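Acetyl xylan esterase (Metagenome, PDB 6XYC) acts as a bifunctional esterase of the alpha/beta-hydrolase fold, removing acetyl and feruloyl groups from xylan. Local coordinates at residues 61-66 with 265-270; 131-136 with 146-151. All coordinates share one frame; numbering follows the deposited sequence.

Interaction 1: 61-66 with 265-270; sequences ASIGAP and GCFDTQ
Ser62, whose CB rests against the Phe267 ring, has its OG occupied within its own helix: the hydroxyl is hydrogen-bonded to the carbonyl O of Met58, one turn back. No hydrogen bond crosses the contact, and what meets is carbon on carbon. In this alpha/beta hydrolase the contact joins helix 56-69 to the loop between the pocket residue His262 and the C-terminal helix 269-284. Ile63 CG2 stands 4.2 Å above one face of the Phe267 ring, offset toward the rim beside CE1. With CG1 set between backbone N and carbonyl carbon (chi1 74°), it is the CG2 branch of Ile63 that meets the ring. Ser62 CB comes obliquely to the ring, 4.3 Å from Phe267 CE2. The two segments together bury 102 Å². Phe267 is the centre of an inverse gamma turn, evidenced by a weak bond from Asp268 N to Cys266 O at 3.1 Å. Its ring also makes T-shaped contacts with Trp168 and Phe120, next to the likely nucleophile Ser121, while Phe272 touches both Ile63 and Phe267. The last residue of the turn, Asp268, is also the N-cap of helix 269-284, its OD2 hydrogen-bonded to the backbone N of Tyr271.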
ATOM      1  N   ALA A  61       9.059  -4.161  11.072  1.00 26.63           N
ATOM      2  CA  ALA A  61       8.967  -5.057  12.218  1.00 26.71           C
ATOM      3  C   ALA A  61       7.713  -5.912  12.149  1.00 27.72           C
ATOM      4  O   ALA A  61       7.715  -7.050  12.630  1.00 29.09           O
ATOM      5  CB  ALA A  61       8.973  -4.262  13.520  1.00 27.11           C
ATOM      6  N   SER A  62       6.641  -5.391  11.547  1.00 29.03           N
ATOM      7  CA  SER A  62       5.364  -6.097  11.558  1.00 28.86           C
ATOM      8  C   SER A  62       5.318  -7.215  10.522  1.00 29.31           C
ATOM      9  O   SER A  62       4.864  -8.321  10.828  1.00 33.51           O
ATOM     10  CB  SER A  62       4.219  -5.119  11.305  1.00 30.56           C
ATOM     11  OG  SER A  62       4.125  -4.170  12.350  1.00 32.11           O
ATOM     12  N   ILE A  63       5.766  -6.951   9.291  1.00 30.76           N
ATOM     13  CA  ILE A  63       5.607  -7.937   8.222  1.00 30.13           C
ATOM     14  C   ILE A  63       6.859  -8.086   7.367  1.00 30.72           C
ATOM     15  O   ILE A  63       6.818  -8.701   6.297  1.00 34.27           O
ATOM     16  CB  ILE A  63       4.401  -7.578   7.330  1.00 30.80           C
ATOM     17  CG1 ILE A  63       4.732  -6.377   6.430  1.00 30.26           C
ATOM     18  CG2 ILE A  63       3.171  -7.260   8.172  1.00 31.67           C
ATOM     19  CD1 ILE A  63       3.552  -5.788   5.686  1.00 30.46           C
ATOM     20  N   GLY A  64       7.979  -7.532   7.823  1.00 31.31           N
ATOM     21  CA  GLY A  64       9.186  -7.587   7.017  1.00 28.50           C
ATOM     22  C   GLY A  64       9.843  -8.951   7.043  1.00 29.17           C
ATOM     23  O   GLY A  64      10.276  -9.463   6.006  1.00 29.24           O
ATOM     24  N   ALA A  65       9.919  -9.566   8.220  1.00 26.07           N
ATOM     25  CA  ALA A  65      10.638 -10.828   8.347  1.00 30.03           C
ATOM     26  C   ALA A  65      10.080 -11.916   7.437  1.00 30.92           C
ATOM     27  O   ALA A  65      10.869 -12.537   6.708  1.00 31.93           O
ATOM     28  CB  ALA A  65      10.636 -11.286   9.809  1.00 32.67           C
ATOM     29  N   PRO A  66       8.772 -12.207   7.424  1.00 29.32           N
ATOM     30  CA  PRO A  66       8.293 -13.277   6.524  1.00 29.73           C
ATOM     31  C   PRO A  66       8.657 -13.037   5.069  1.00 27.09           C
ATOM     32  O   PRO A  66       9.028 -13.982   4.361  1.00 27.41           O
ATOM     33  CB  PRO A  66       6.773 -13.281   6.748  1.00 29.01           C
ATOM     34  CG  PRO A  66       6.463 -11.952   7.409  1.00 30.30           C
ATOM     35  CD  PRO A  66       7.683 -11.596   8.204  1.00 31.04           C
ATOM     36  N   GLY A 265      -4.505 -11.520  15.452  1.00 22.39           N
ATOM     37  CA  GLY A 265      -4.997 -12.701  14.778  1.00 26.90           C
ATOM     38  C   GLY A 265      -4.619 -12.775  13.312  1.00 26.11           C
ATOM     39  O   GLY A 265      -4.527 -13.872  12.757  1.00 27.71           O
ATOM     40  N   CYS A 266      -4.384 -11.629  12.675  1.00 24.83           N
ATOM     41  CA  CYS A 266      -4.048 -11.574  11.257  1.00 24.70           C
ATOM     42  C   CYS A 266      -2.551 -11.700  11.007  1.00 27.68           C
ATOM     43  O   CYS A 266      -2.137 -12.320  10.023  1.00 25.23           O
ATOM     44  CB  CYS A 266      -4.552 -10.263  10.653  1.00 24.29           C
ATOM     45  SG  CYS A 266      -6.303  -9.924  10.911  1.00 27.78           S
ATOM     46  N   PHE A 267      -1.731 -11.098  11.867  1.00 27.15           N
ATOM     47  CA  PHE A 267      -0.277 -11.131  11.714  1.00 27.48           C
ATOM     48  C   PHE A 267       0.282 -12.377  12.404  1.00 30.71           C
ATOM     49  O   PHE A 267       0.891 -12.323  13.473  1.00 32.08           O
ATOM     50  CB  PHE A 267       0.350  -9.861  12.276  1.00 28.74           C
ATOM     51  CG  PHE A 267       0.031  -8.611  11.496  1.00 27.75           C
ATOM     52  CD1 PHE A 267      -0.532  -8.666  10.236  1.00 26.60           C
ATOM     53  CD2 PHE A 267       0.305  -7.366  12.042  1.00 31.01           C
ATOM     54  CE1 PHE A 267      -0.822  -7.510   9.537  1.00 27.50           C
ATOM     55  CE2 PHE A 267       0.020  -6.209  11.345  1.00 29.08           C
ATOM     56  CZ  PHE A 267      -0.539  -6.281  10.091  1.00 30.56           C
ATOM     57  N   ASP A 268       0.059 -13.524  11.765  1.00 28.00           N
ATOM     58  CA  ASP A 268       0.545 -14.795  12.290  1.00 28.44           C
ATOM     59  C   ASP A 268       1.051 -15.644  11.133  1.00 28.94           C
ATOM     60  O   ASP A 268       0.909 -15.287   9.961  1.00 28.54           O
ATOM     61  CB  ASP A 268      -0.537 -15.516  13.110  1.00 30.80           C
ATOM     62  CG  ASP A 268      -1.653 -16.115  12.255  1.00 31.25           C
ATOM     63  OD1 ASP A 268      -2.635 -16.619  12.838  1.00 35.09           O
ATOM     64  OD2 ASP A 268      -1.575 -16.091  11.010  1.00 33.14           O
ATOM     65  N   THR A 269       1.641 -16.789  11.479  1.00 30.49           N
ATOM     66  CA  THR A 269       2.329 -17.606  10.485  1.00 29.38           C
ATOM     67  C   THR A 269       1.412 -17.951   9.317  1.00 28.14           C
ATOM     68  O   THR A 269       1.820 -17.877   8.155  1.00 27.84           O
ATOM     69  CB  THR A 269       2.860 -18.886  11.136  1.00 30.41           C
ATOM     70  OG1 THR A 269       3.766 -18.548  12.195  1.00 33.73           O
ATOM     71  CG2 THR A 269       3.573 -19.756  10.100  1.00 32.87           C
ATOM     72  N   GLN A 270       0.164 -18.317   9.609  1.00 28.12           N
ATOM     73  CA  GLN A 270      -0.740 -18.787   8.567  1.00 29.25           C
ATOM     74  C   GLN A 270      -0.960 -17.723   7.497  1.00 27.77           C
ATOM     75  O   GLN A 270      -0.820 -17.992   6.298  1.00 28.13           O
ATOM     76  CB  GLN A 270      -2.067 -19.203   9.199  1.00 30.98           C
ATOM     77  CG  GLN A 270      -3.225 -19.277   8.232  1.00 29.97           C
ATOM     78  CD  GLN A 270      -4.448 -19.919   8.861  1.00 31.73           C
ATOM     79  OE1 GLN A 270      -4.567 -19.987  10.085  1.00 30.53           O
ATOM     80  NE2 GLN A 270      -5.362 -20.399   8.025  1.00 36.17           N
TER

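Interaction 2: 131-136 with 146-151; sequences GVTNGV and VDIEGS
Ile148 and Glu149 meet a type II beta turn, Thr133 to Val136, closed by Val136 N to Thr133 O at 3.0 Å, without any direct hydrogen bond between the two segments; 138 Å² is buried. The segment 146-151 enters as the end of a beta strand, where Val146 is tied by backbone bonding to Leu139. At Asp147 the strand ends in an Asx motif: Gly150 N donates to Asp147 OD1 over 2.9 Å with an angle of 160°, coming from above the carboxylate plane, 52° out of it. The same OD1 also forms a salt bridge with Lys137. Ile148 makes a van der Waals contact, its CG2, anti to the backbone N, lying 3.8 Å from Thr133 OG1 and 4.1 Å from Thr133 CB, the two side chains crossing at about a right angle. That hydroxyl is hydrogen-bonded to Phe129 O and Lys95 NZ, which limits how it can turn beside Ile148 CG2. Glu149 follows, its CB 4.0 Å from Val136 O. Bending of the chain at chi2 (73°) brings OE1 to a water at 2.7 Å, and the water lies 2.7 Å from Val136 O as well, bridging the segments. Ser160 OG is a further partner of Glu149 OE1, and Arg99 pairs with OE2. The contact thus joins the loop after helix 122-131 to the residues just past the second strand of the hairpin 138-141/144-147, with helix 89-103 packed on Ile148 through Ile91 and Lys95 and strand 138-141 touching both Ile148 and Thr133 through Leu139.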
ATOM      1  N   GLY A 131      -2.224  -0.248  -7.103  1.00 22.78           N
ATOM      2  CA  GLY A 131      -2.594  -1.386  -7.922  1.00 26.39           C
ATOM      3  C   GLY A 131      -3.767  -1.152  -8.844  1.00 26.65           C
ATOM      4  O   GLY A 131      -3.983  -1.967  -9.749  1.00 31.68           O
ATOM      5  N   VAL A 132      -4.540  -0.085  -8.636  1.00 25.10           N
ATOM      6  CA  VAL A 132      -5.614   0.271  -9.559  1.00 27.85           C
ATOM      7  C   VAL A 132      -5.256   1.467 -10.420  1.00 28.83           C
ATOM      8  O   VAL A 132      -6.104   1.934 -11.186  1.00 28.37           O
ATOM      9  CB  VAL A 132      -6.942   0.533  -8.825  1.00 25.97           C
ATOM     10  CG1 VAL A 132      -7.391  -0.722  -8.063  1.00 27.74           C
ATOM     11  CG2 VAL A 132      -6.827   1.728  -7.901  1.00 27.10           C
ATOM     12  N   THR A 133      -4.022   1.983 -10.330  1.00 24.83           N
ATOM     13  CA  THR A 133      -3.629   3.136 -11.134  1.00 27.67           C
ATOM     14  C   THR A 133      -2.303   2.906 -11.851  1.00 26.74           C
ATOM     15  O   THR A 133      -1.582   3.859 -12.150  1.00 28.11           O
ATOM     16  CB  THR A 133      -3.565   4.402 -10.278  1.00 28.55           C
ATOM     17  OG1 THR A 133      -2.651   4.216  -9.195  1.00 28.04           O
ATOM     18  CG2 THR A 133      -4.939   4.756  -9.721  1.00 28.53           C
ATOM     19  N   ASN A 134      -1.959   1.650 -12.131  1.00 29.27           N
ATOM     20  CA  ASN A 134      -0.853   1.375 -13.041  1.00 27.29           C
ATOM     21  C   ASN A 134      -1.076   2.121 -14.351  1.00 31.56           C
ATOM     22  O   ASN A 134      -2.099   1.929 -15.016  1.00 31.46           O
ATOM     23  CB  ASN A 134      -0.732  -0.128 -13.308  1.00 29.33           C
ATOM     24  CG  ASN A 134       0.008  -0.874 -12.205  1.00 28.18           C
ATOM     25  OD1 ASN A 134       0.541  -0.277 -11.271  1.00 27.55           O
ATOM     26  ND2 ASN A 134       0.057  -2.199 -12.326  1.00 29.64           N
ATOM     27  N   GLY A 135      -0.128   2.982 -14.721  1.00 31.32           N
ATOM     28  CA  GLY A 135      -0.219   3.705 -15.977  1.00 31.03           C
ATOM     29  C   GLY A 135      -1.186   4.866 -15.989  1.00 32.82           C
ATOM     30  O   GLY A 135      -1.459   5.418 -17.064  1.00 34.25           O
ATOM     31  N   VAL A 136      -1.698   5.269 -14.831  1.00 31.28           N
ATOM     32  CA  VAL A 136      -2.709   6.315 -14.724  1.00 31.62           C
ATOM     33  C   VAL A 136      -2.050   7.569 -14.167  1.00 33.82           C
ATOM     34  O   VAL A 136      -1.438   7.530 -13.092  1.00 33.44           O
ATOM     35  CB  VAL A 136      -3.886   5.869 -13.835  1.00 30.38           C
ATOM     36  CG1 VAL A 136      -4.787   7.059 -13.506  1.00 32.43           C
ATOM     37  CG2 VAL A 136      -4.667   4.752 -14.513  1.00 30.39           C
ATOM     38  N   VAL A 146      -7.431  15.046  -9.580  1.00 32.05           N
ATOM     39  CA  VAL A 146      -6.257  14.839  -8.739  1.00 29.06           C
ATOM     40  C   VAL A 146      -5.152  14.189  -9.559  1.00 29.78           C
ATOM     41  O   VAL A 146      -5.404  13.295 -10.375  1.00 24.96           O
ATOM     42  CB  VAL A 146      -6.573  13.989  -7.488  1.00 26.24           C
ATOM     43  CG1 VAL A 146      -7.525  14.733  -6.564  1.00 27.83           C
ATOM     44  CG2 VAL A 146      -7.133  12.635  -7.889  1.00 27.36           C
ATOM     45  N   ASP A 147      -3.924  14.642  -9.324  1.00 26.58           N
ATOM     46  CA  ASP A 147      -2.740  14.127 -10.000  1.00 28.51           C
ATOM     47  C   ASP A 147      -2.204  12.949  -9.193  1.00 29.34           C
ATOM     48  O   ASP A 147      -1.644  13.133  -8.109  1.00 28.76           O
ATOM     49  CB  ASP A 147      -1.699  15.239 -10.135  1.00 32.99           C
ATOM     50  CG  ASP A 147      -0.442  14.790 -10.842  1.00 30.88           C
ATOM     51  OD1 ASP A 147      -0.364  13.615 -11.256  1.00 34.23           O
ATOM     52  OD2 ASP A 147       0.475  15.625 -10.987  1.00 35.56           O
ATOM     53  N   ILE A 148      -2.377  11.740  -9.724  1.00 30.41           N
ATOM     54  CA  ILE A 148      -1.995  10.528  -9.006  1.00 29.32           C
ATOM     55  C   ILE A 148      -0.505  10.253  -9.166  1.00 30.33           C
ATOM     56  O   ILE A 148       0.209  10.039  -8.181  1.00 28.42           O
ATOM     57  CB  ILE A 148      -2.845   9.339  -9.498  1.00 29.90           C
ATOM     58  CG1 ILE A 148      -4.320   9.552  -9.144  1.00 31.11           C
ATOM     59  CG2 ILE A 148      -2.323   8.030  -8.924  1.00 29.82           C
ATOM     60  CD1 ILE A 148      -4.589   9.795  -7.685  1.00 30.29           C
ATOM     61  N   GLU A 149      -0.015  10.252 -10.408  1.00 29.73           N
ATOM     62  CA  GLU A 149       1.394   9.966 -10.660  1.00 30.44           C
ATOM     63  C   GLU A 149       2.297  10.983  -9.972  1.00 29.83           C
ATOM     64  O   GLU A 149       3.298  10.613  -9.348  1.00 26.59           O
ATOM     65  CB  GLU A 149       1.656   9.947 -12.165  1.00 32.70           C
ATOM     66  CG  GLU A 149       3.114   9.809 -12.552  1.00 32.59           C
ATOM     67  CD  GLU A 149       3.652   8.409 -12.316  1.00 29.78           C
ATOM     68  OE1 GLU A 149       2.854   7.515 -11.964  1.00 31.87           O
ATOM     69  OE2 GLU A 149       4.874   8.206 -12.500  1.00 32.10           O
ATOM     70  N   GLY A 150       1.972  12.267 -10.085  1.00 29.49           N
ATOM     71  CA  GLY A 150       2.783  13.305  -9.481  1.00 30.82           C
ATOM     72  C   GLY A 150       4.093  13.526 -10.218  1.00 31.77           C
ATOM     73  O   GLY A 150       4.423  12.872 -11.212  1.00 28.07           O
ATOM     74  N   SER A 151       4.856  14.486  -9.695  1.00 31.39           N
ATOM     75  CA  SER A 151       6.116  14.906 -10.295  1.00 31.78           C
ATOM     76  C   SER A 151       7.247  14.932  -9.272  1.00 33.13           C
ATOM     77  O   SER A 151       8.236  15.646  -9.465  1.00 31.34           O
ATOM     78  CB  SER A 151       5.993  16.292 -10.927  1.00 36.02           C
ATOM     79  OG  SER A 151       5.256  16.270 -12.138  1.00 49.62           O
TER
HETATM   80  O   HOH W   1       0.543   6.106 -11.999  1.00 30.69           O

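In the fold
Interactions 1 and 2 lie on opposite sides of the chain's centre, their own centres 29 Å apart, and share no helix or strand. Both are partly buried. Interaction 1 closes a long loop of the chain, bringing together segments 199 residues apart, and interaction 2 is nested inside it as a local contact only 10 residues apart. Their chemistry differs as well. The contact of 61-66 with 265-270 is carried by the ring of Phe267; that residue's side chain is about 10 Å from the bound sulfonyl fluoride. That of 131-136 with 146-151 combines a methyl-to-hydroxyl contact with a bridging water and with a glutamate, Glu149, salt-bridged to Arg99 of helix 89-103.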